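Long-range contacts in sigma-54 interaction domain protein (Enterococcus faecalis, PDB 3GDW), which is of unknown function, this chain being the mannose-type PTS EIIA-like domain of a larger, probably ATP- and DNA-binding regulator: residues G65-T70 with K91-T96; L102-M107 with Q119-S124. All coordinates share one frame; numbering follows the deposited sequence.

Contact 1 (G65-T70 with K91-T96); sequences GILLLT and KAITMT
Thr70, Lys91 and Ile93 bury the most surface where residues 65-70 run beside the strand and loop of 91-96. The carbonyl of Thr70 is gripped by two donors of one residue: Thr96 N approaches in the carbonyl plane at 3.0 Å from Thr70 O, and Thr96 OG1, 2.9 Å from the same O, comes in at a C=O...O angle of 131°, tilted from that plane. Thr96 OG1 stands beside its own backbone N (chi1 -59°), close enough for side chain and amide to share the acceptor. The amide of Thr70 gives an almost straight bond to Ile93 O, 2.8 Å from Thr70 N. Thr70 OG1 bonds instead to Asn76 OD1.

Upstream the two strands run parallel, with alternating bonds: Lys91 N gives to Ile66 O, Leu68 N to Lys91 O, and Ile93 N to Leu68 O. On the face shared by Leu67, Leu69, Lys91 and Ile93, the Leu69 and Ile93 side chains lie side by side, pointing the same way, with Leu69 CD2 3.9 Å from Ile93 CB. Ile93 CD1 reaches back to meet Leu67 CD1 at 3.9 Å, while Thr96 crosses Leu69 at about a right angle, Thr96 CG2 lying on Leu69 CB. Lys91 offers only CB to Leu67 CD1 before its chain leads away to a cation-pi contact with Tyr118. The other face carries Leu68 CB against Ala92 CB, 4.1 Å apart.

Strand 66-70 lies between strands 6-12 and 90-93, and with helix 78-86 as the connection this is the closing beta-alpha-beta crossover of a parallel sheet of order 2-1-3-4, in a domain assigned to the PTS fructose IIA family.

Contact 2 (L102-M107 with Q119-S124); sequences LEAIRM and QNIQLS
Met107, a selenomethionine, lays its selenium over the CB of Asn120, with SE 3.6 Å from that carbon, and the two side chains cross at a slant. The chain bends at its last torsion (chi3 -70°), which places CE near Ile121, 4.1 Å from Ile121 CG1. Ile121 carries its CD1 on to Ala104, where it meets CB at 4.0 Å. These contacts bridge two helix segments that run nearly antiparallel, at 156°, their axes 10.2 Å apart at closest approach.

A polar link closes the partly exposed side, described here for one of the two deposited conformers of Glu103. Ser124 OG approaches Glu103 OE1 to 3.0 Å. A water adds a second route between the same two side chains: it donates to Glu103 OE2 at 2.9 Å and lies 2.6 Å from Ser124 OG, linking that second carboxylate oxygen to the serine on the neighbouring helix. The side-chain ND2 of Asn120 bonds to Asp116 O, one turn earlier in its own helix.

Beneath this pair lies the sheet, with Ala104 and Ile121 both facing strand 66-70. Ile105 packs on helix 16-28, while Ile121 and Ser124 also touch Ile100 in helix 98-109, and Ser124 meets Met95 of the second subunit.

In the fold
Contact 1 forms part of the sheet and contact 2 joins two of the helices packed on it; their centres are about 11 Å apart. They meet through side chains: Ile93 CD1 lies 3.7 Å from Ile121 CG2, and Leu69 CD1 is equally close to Ala104 CB. Leu67 CD2 touches both helices, at Ala104 CB (3.8 Å) and Ile121 CD1 (4.0 Å). Along the chain contact 1 closes before contact 2 opens, strand 90-93 leading through a short loop into helix 98-109. Both contacts also border the second subunit: Met95 packs on Val128 of that copy, and Gln122 on its Phe133.

Contact 1 (G65-T70 with K91-T96)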
ATOM      1  N   GLY B  65      -0.325  -6.718 -23.022  1.00 27.74           N
ATOM      2  CA  GLY B  65      -1.249  -6.743 -21.914  1.00 27.72           C
ATOM      3  C   GLY B  65      -1.046  -5.602 -20.939  1.00 27.44           C
ATOM      4  O   GLY B  65      -0.119  -4.797 -21.062  1.00 28.13           O
ATOM      5  N   ILE B  66      -1.935  -5.543 -19.966  1.00 27.29           N
ATOM      6  CA  ILE B  66      -1.993  -4.443 -19.001  1.00 27.17           C
ATOM      7  C   ILE B  66      -2.016  -5.038 -17.603  1.00 27.21           C
ATOM      8  O   ILE B  66      -2.724  -6.021 -17.364  1.00 26.90           O
ATOM      9  CB  ILE B  66      -3.317  -3.635 -19.199  1.00 27.56           C
ATOM     10  CG1 ILE B  66      -3.310  -2.894 -20.544  1.00 27.29           C
ATOM     11  CG2 ILE B  66      -3.590  -2.701 -17.995  1.00 27.57           C
ATOM     12  CD1 ILE B  66      -4.696  -2.304 -20.946  1.00 28.56           C
ATOM     13  N   LEU B  67      -1.257  -4.451 -16.678  1.00 26.55           N
ATOM     14  CA  LEU B  67      -1.393  -4.790 -15.281  1.00 26.04           C
ATOM     15  C   LEU B  67      -1.960  -3.595 -14.488  1.00 26.33           C
ATOM     16  O   LEU B  67      -1.323  -2.541 -14.424  1.00 26.35           O
ATOM     17  CB  LEU B  67      -0.017  -5.206 -14.725  1.00 25.66           C
ATOM     18  CG  LEU B  67       0.059  -5.536 -13.245  1.00 25.76           C
ATOM     19  CD1 LEU B  67      -0.707  -6.852 -12.947  1.00 24.74           C
ATOM     20  CD2 LEU B  67       1.524  -5.623 -12.820  1.00 25.57           C
ATOM     21  N   LEU B  68      -3.144  -3.778 -13.903  1.00 26.51           N
ATOM     22  CA  LEU B  68      -3.763  -2.787 -12.995  1.00 27.14           C
ATOM     23  C   LEU B  68      -3.405  -3.133 -11.568  1.00 26.87           C
ATOM     24  O   LEU B  68      -3.689  -4.247 -11.101  1.00 27.47           O
ATOM     25  CB  LEU B  68      -5.295  -2.803 -13.099  1.00 26.61           C
ATOM     26  CG  LEU B  68      -5.913  -2.523 -14.475  1.00 29.33           C
ATOM     27  CD1 LEU B  68      -7.430  -2.317 -14.337  1.00 31.33           C
ATOM     28  CD2 LEU B  68      -5.286  -1.288 -15.173  1.00 28.68           C
ATOM     29  N   LEU B  69      -2.780  -2.186 -10.895  1.00 25.97           N
ATOM     30  CA  LEU B  69      -2.443  -2.305  -9.488  1.00 24.78           C
ATOM     31  C   LEU B  69      -3.352  -1.354  -8.723  1.00 24.55           C
ATOM     32  O   LEU B  69      -3.296  -0.143  -8.926  1.00 24.86           O
ATOM     33  CB  LEU B  69      -0.968  -1.896  -9.310  1.00 23.83           C
ATOM     34  CG  LEU B  69       0.060  -2.780 -10.020  1.00 23.25           C
ATOM     35  CD1 LEU B  69       1.468  -2.251  -9.742  1.00 21.60           C
ATOM     36  CD2 LEU B  69      -0.067  -4.272  -9.583  1.00 21.43           C
ATOM     37  N   THR B  70      -4.212  -1.893  -7.867  1.00 24.25           N
ATOM     38  CA  THR B  70      -5.161  -1.079  -7.119  1.00 23.04           C
ATOM     39  C   THR B  70      -5.003  -1.280  -5.598  1.00 22.78           C
ATOM     40  O   THR B  70      -4.235  -2.133  -5.142  1.00 22.57           O
ATOM     41  CB  THR B  70      -6.640  -1.424  -7.523  1.00 24.42           C
ATOM     42  OG1 THR B  70      -6.977  -2.758  -7.065  1.00 22.60           O
ATOM     43  CG2 THR B  70      -6.827  -1.322  -9.050  1.00 23.27           C
ATOM     44  N   LYS B  91      -4.502  -8.121 -16.166  1.00 30.89           N
ATOM     45  CA  LYS B  91      -4.541  -8.748 -14.847  1.00 30.55           C
ATOM     46  C   LYS B  91      -4.669  -7.571 -13.883  1.00 30.31           C
ATOM     47  O   LYS B  91      -4.109  -6.513 -14.143  1.00 29.50           O
ATOM     48  CB  LYS B  91      -3.258  -9.559 -14.550  1.00 30.24           C
ATOM     49  CG  LYS B  91      -3.085 -10.873 -15.394  1.00 31.96           C
ATOM     50  CD  LYS B  91      -3.485 -12.093 -14.611  1.00 34.93           C
ATOM     51  CE  LYS B  91      -3.665 -13.322 -15.504  1.00 37.94           C
ATOM     52  NZ  LYS B  91      -4.064 -14.483 -14.653  1.00 38.65           N
ATOM     53  N   ALA B  92      -5.442  -7.749 -12.814  1.00 30.33           N
ATOM     54  CA  ALA B  92      -5.620  -6.733 -11.776  1.00 29.50           C
ATOM     55  C   ALA B  92      -5.211  -7.284 -10.397  1.00 29.30           C
ATOM     56  O   ALA B  92      -5.537  -8.413 -10.046  1.00 28.87           O
ATOM     57  CB  ALA B  92      -7.063  -6.251 -11.749  1.00 30.30           C
ATOM     58  N   ILE B  93      -4.469  -6.489  -9.640  1.00 28.05           N
ATOM     59  CA  ILE B  93      -3.997  -6.915  -8.327  1.00 27.33           C
ATOM     60  C   ILE B  93      -4.374  -5.853  -7.297  1.00 26.30           C
ATOM     61  O   ILE B  93      -4.006  -4.687  -7.459  1.00 26.57           O
ATOM     62  CB  ILE B  93      -2.454  -7.136  -8.358  1.00 28.03           C
ATOM     63  CG1 ILE B  93      -2.140  -8.376  -9.207  1.00 27.30           C
ATOM     64  CG2 ILE B  93      -1.866  -7.253  -6.938  1.00 28.85           C
ATOM     65  CD1 ILE B  93      -0.672  -8.588  -9.508  1.00 29.20           C
ATOM     66  N   THR B  94      -5.108  -6.273  -6.258  0.50 25.84           N
ATOM     67  CA  THR B  94      -5.493  -5.418  -5.125  0.50 24.64           C
ATOM     68  C   THR B  94      -4.418  -5.373  -4.033  0.50 23.81           C
ATOM     69  O   THR B  94      -3.440  -6.119  -4.087  0.50 23.08           O
ATOM     70  CB  THR B  94      -6.805  -5.910  -4.437  0.50 25.16           C
ATOM     71  OG1 THR B  94      -6.617  -7.223  -3.898  0.50 25.62           O
ATOM     72  CG2 THR B  94      -7.951  -5.942  -5.399  0.50 25.10           C
HETATM   73  N   MSE B  95      -4.633  -4.500  -3.042  1.00 22.58           N
HETATM   74  CA  MSE B  95      -3.793  -4.424  -1.835  1.00 21.48           C
HETATM   75  C   MSE B  95      -2.362  -4.032  -2.209  1.00 20.57           C
HETATM   76  O   MSE B  95      -1.410  -4.434  -1.563  1.00 19.59           O
HETATM   77  CB  MSE B  95      -3.843  -5.748  -1.027  1.00 21.66           C
HETATM   78  CG  MSE B  95      -5.238  -6.205  -0.626  1.00 22.58           C
HETATM   79 SE   MSE B  95      -6.124  -4.996   0.653  0.50 25.11          SE
HETATM   80  CE  MSE B  95      -7.867  -4.874  -0.250  1.00 31.99           C
ATOM     81  N   THR B  96      -2.230  -3.268  -3.290  1.00 20.28           N
ATOM     82  CA  THR B  96      -0.916  -2.899  -3.809  1.00 20.92           C
ATOM     83  C   THR B  96      -0.200  -1.971  -2.824  1.00 19.97           C
ATOM     84  O   THR B  96      -0.809  -1.084  -2.257  1.00 20.07           O
ATOM     85  CB  THR B  96      -1.025  -2.208  -5.171  1.00 20.77           C
ATOM     86  OG1 THR B  96      -1.677  -3.080  -6.099  1.00 23.18           O
ATOM     87  CG2 THR B  96       0.354  -1.906  -5.712  1.00 23.60           C
TER

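Contact 2 (L102-M107 with Q119-S124)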
ATOM      1  N   LEU B 102       7.026  -1.186  -7.270  1.00 14.71           N
ATOM      2  CA  LEU B 102       8.433  -1.293  -7.630  1.00 14.98           C
ATOM      3  C   LEU B 102       8.729  -2.551  -8.437  1.00 14.56           C
ATOM      4  O   LEU B 102       9.345  -2.477  -9.491  1.00 14.65           O
ATOM      5  CB  LEU B 102       9.309  -1.242  -6.382  1.00 15.02           C
ATOM      6  CG  LEU B 102      10.834  -1.334  -6.543  1.00 16.08           C
ATOM      7  CD1 LEU B 102      11.301  -0.245  -7.473  1.00 17.81           C
ATOM      8  CD2 LEU B 102      11.482  -1.138  -5.199  1.00 16.93           C
ATOM      9  N   GLU B 103       8.289  -3.696  -7.929  0.50 14.81           N
ATOM     10  CA  GLU B 103       8.517  -4.974  -8.604  0.50 14.79           C
ATOM     11  C   GLU B 103       7.816  -5.061  -9.966  0.50 14.59           C
ATOM     12  O   GLU B 103       8.390  -5.583 -10.921  0.50 14.13           O
ATOM     13  CB  GLU B 103       8.178  -6.148  -7.656  0.50 15.55           C
ATOM     14  CG  GLU B 103       9.138  -6.148  -6.448  0.50 17.51           C
ATOM     15  CD  GLU B 103       8.860  -7.150  -5.338  0.50 20.64           C
ATOM     16  OE1 GLU B 103       7.741  -7.191  -4.768  0.50 22.33           O
ATOM     17  OE2 GLU B 103       9.819  -7.854  -4.978  0.50 23.31           O
ATOM     18  N   ALA B 104       6.602  -4.516 -10.064  1.00 13.88           N
ATOM     19  CA  ALA B 104       5.855  -4.508 -11.326  1.00 14.30           C
ATOM     20  C   ALA B 104       6.558  -3.673 -12.401  1.00 14.66           C
ATOM     21  O   ALA B 104       6.752  -4.122 -13.520  1.00 15.11           O
ATOM     22  CB  ALA B 104       4.450  -3.987 -11.108  1.00 13.44           C
ATOM     23  N   ILE B 105       6.935  -2.458 -12.048  1.00 15.48           N
ATOM     24  CA  ILE B 105       7.606  -1.569 -13.013  1.00 16.51           C
ATOM     25  C   ILE B 105       8.983  -2.142 -13.393  1.00 16.15           C
ATOM     26  O   ILE B 105       9.362  -2.143 -14.576  1.00 16.49           O
ATOM     27  CB  ILE B 105       7.707  -0.120 -12.441  1.00 16.12           C
ATOM     28  CG1 ILE B 105       6.301   0.450 -12.173  1.00 18.94           C
ATOM     29  CG2 ILE B 105       8.467   0.795 -13.371  1.00 16.75           C
ATOM     30  CD1 ILE B 105       5.499   0.821 -13.404  1.00 22.10           C
ATOM     31  N   ARG B 106       9.719  -2.669 -12.408  1.00 16.57           N
ATOM     32  CA  ARG B 106      11.063  -3.195 -12.700  1.00 15.91           C
ATOM     33  C   ARG B 106      10.959  -4.300 -13.751  1.00 16.39           C
ATOM     34  O   ARG B 106      11.644  -4.270 -14.812  1.00 15.50           O
ATOM     35  CB  ARG B 106      11.737  -3.725 -11.432  1.00 16.56           C
ATOM     36  CG  ARG B 106      13.229  -4.065 -11.618  1.00 18.53           C
ATOM     37  CD  ARG B 106      13.870  -4.695 -10.379  1.00 21.77           C
ATOM     38  NE  ARG B 106      12.928  -5.450  -9.542  1.00 26.07           N
ATOM     39  CZ  ARG B 106      12.527  -6.702  -9.771  1.00 26.28           C
ATOM     40  NH1 ARG B 106      12.975  -7.375 -10.833  1.00 27.51           N
ATOM     41  NH2 ARG B 106      11.675  -7.277  -8.933  1.00 27.10           N
HETATM   42  N   MSE B 107      10.082  -5.263 -13.478  1.00 15.86           N
HETATM   43  CA  MSE B 107       9.924  -6.393 -14.385  1.00 16.65           C
HETATM   44  C   MSE B 107       9.348  -5.978 -15.732  1.00 16.54           C
HETATM   45  O   MSE B 107       9.846  -6.427 -16.780  1.00 16.84           O
HETATM   46  CB  MSE B 107       9.077  -7.487 -13.741  1.00 16.95           C
HETATM   47  CG  MSE B 107       9.744  -8.074 -12.535  1.00 18.57           C
HETATM   48 SE   MSE B 107       8.745  -9.547 -11.760  0.75 22.39          SE
HETATM   49  CE  MSE B 107       7.218  -8.660 -11.016  1.00 28.03           C
ATOM     50  N   GLN B 119       2.894 -13.734 -11.432  1.00 19.81           N
ATOM     51  CA  GLN B 119       3.385 -14.833 -10.585  1.00 20.09           C
ATOM     52  C   GLN B 119       4.351 -14.323  -9.550  1.00 19.71           C
ATOM     53  O   GLN B 119       4.226 -14.677  -8.389  1.00 20.59           O
ATOM     54  CB  GLN B 119       4.069 -15.962 -11.388  1.00 20.02           C
ATOM     55  CG  GLN B 119       4.655 -17.069 -10.442  1.00 22.43           C
ATOM     56  CD  GLN B 119       5.540 -18.094 -11.149  1.00 26.70           C
ATOM     57  OE1 GLN B 119       5.043 -19.062 -11.722  1.00 29.26           O
ATOM     58  NE2 GLN B 119       6.856 -17.904 -11.079  1.00 27.30           N
ATOM     59  N   ASN B 120       5.316 -13.496  -9.955  1.00 19.98           N
ATOM     60  CA  ASN B 120       6.290 -12.949  -8.988  1.00 19.86           C
ATOM     61  C   ASN B 120       5.651 -12.053  -7.926  1.00 19.41           C
ATOM     62  O   ASN B 120       6.075 -12.032  -6.759  1.00 18.71           O
ATOM     63  CB  ASN B 120       7.471 -12.258  -9.683  1.00 20.28           C
ATOM     64  CG  ASN B 120       8.498 -13.262 -10.229  1.00 23.66           C
ATOM     65  OD1 ASN B 120       9.475 -13.589  -9.555  1.00 27.96           O
ATOM     66  ND2 ASN B 120       8.269 -13.766 -11.439  1.00 25.58           N
ATOM     67  N   ILE B 121       4.613 -11.324  -8.324  1.00 18.72           N
ATOM     68  CA  ILE B 121       3.896 -10.519  -7.372  1.00 17.91           C
ATOM     69  C   ILE B 121       3.107 -11.399  -6.398  1.00 17.90           C
ATOM     70  O   ILE B 121       3.052 -11.112  -5.196  1.00 17.08           O
ATOM     71  CB  ILE B 121       2.979  -9.480  -8.053  1.00 17.96           C
ATOM     72  CG1 ILE B 121       3.823  -8.337  -8.666  1.00 18.23           C
ATOM     73  CG2 ILE B 121       2.014  -8.900  -7.018  1.00 17.68           C
ATOM     74  CD1 ILE B 121       3.022  -7.329  -9.525  1.00 16.02           C
ATOM     75  N   GLN B 122       2.483 -12.457  -6.912  1.00 18.20           N
ATOM     76  CA  GLN B 122       1.806 -13.389  -6.030  1.00 18.84           C
ATOM     77  C   GLN B 122       2.780 -13.967  -5.011  1.00 18.52           C
ATOM     78  O   GLN B 122       2.450 -14.075  -3.857  1.00 19.60           O
ATOM     79  CB  GLN B 122       1.113 -14.504  -6.812  1.00 18.47           C
ATOM     80  CG  GLN B 122       0.429 -15.480  -5.881  1.00 19.97           C
ATOM     81  CD  GLN B 122      -0.301 -16.597  -6.624  1.00 21.55           C
ATOM     82  OE1 GLN B 122      -0.394 -16.593  -7.847  1.00 21.24           O
ATOM     83  NE2 GLN B 122      -0.845 -17.521  -5.881  1.00 23.22           N
ATOM     84  N   LEU B 123       3.989 -14.331  -5.429  1.00 19.42           N
ATOM     85  CA  LEU B 123       4.987 -14.834  -4.479  1.00 19.30           C
ATOM     86  C   LEU B 123       5.374 -13.806  -3.407  1.00 19.88           C
ATOM     87  O   LEU B 123       5.629 -14.176  -2.247  1.00 20.29           O
ATOM     88  CB  LEU B 123       6.230 -15.340  -5.216  1.00 18.89           C
ATOM     89  CG  LEU B 123       6.073 -16.678  -5.946  1.00 20.14           C
ATOM     90  CD1 LEU B 123       7.144 -16.860  -7.036  1.00 19.21           C
ATOM     91  CD2 LEU B 123       6.083 -17.874  -4.950  1.00 19.98           C
ATOM     92  N   SER B 124       5.424 -12.522  -3.783  1.00 19.16           N
ATOM     93  CA  SER B 124       5.704 -11.475  -2.829  1.00 19.39           C
ATOM     94  C   SER B 124       4.598 -11.385  -1.794  1.00 19.59           C
ATOM     95  O   SER B 124       4.874 -11.291  -0.616  1.00 19.83           O
ATOM     96  CB  SER B 124       5.878 -10.115  -3.531  1.00 20.12           C
ATOM     97  OG  SER B 124       7.065 -10.099  -4.322  1.00 17.84           O
TER
HETATM   98  O   HOH W   1       9.315 -10.642  -5.463  1.00 42.89           O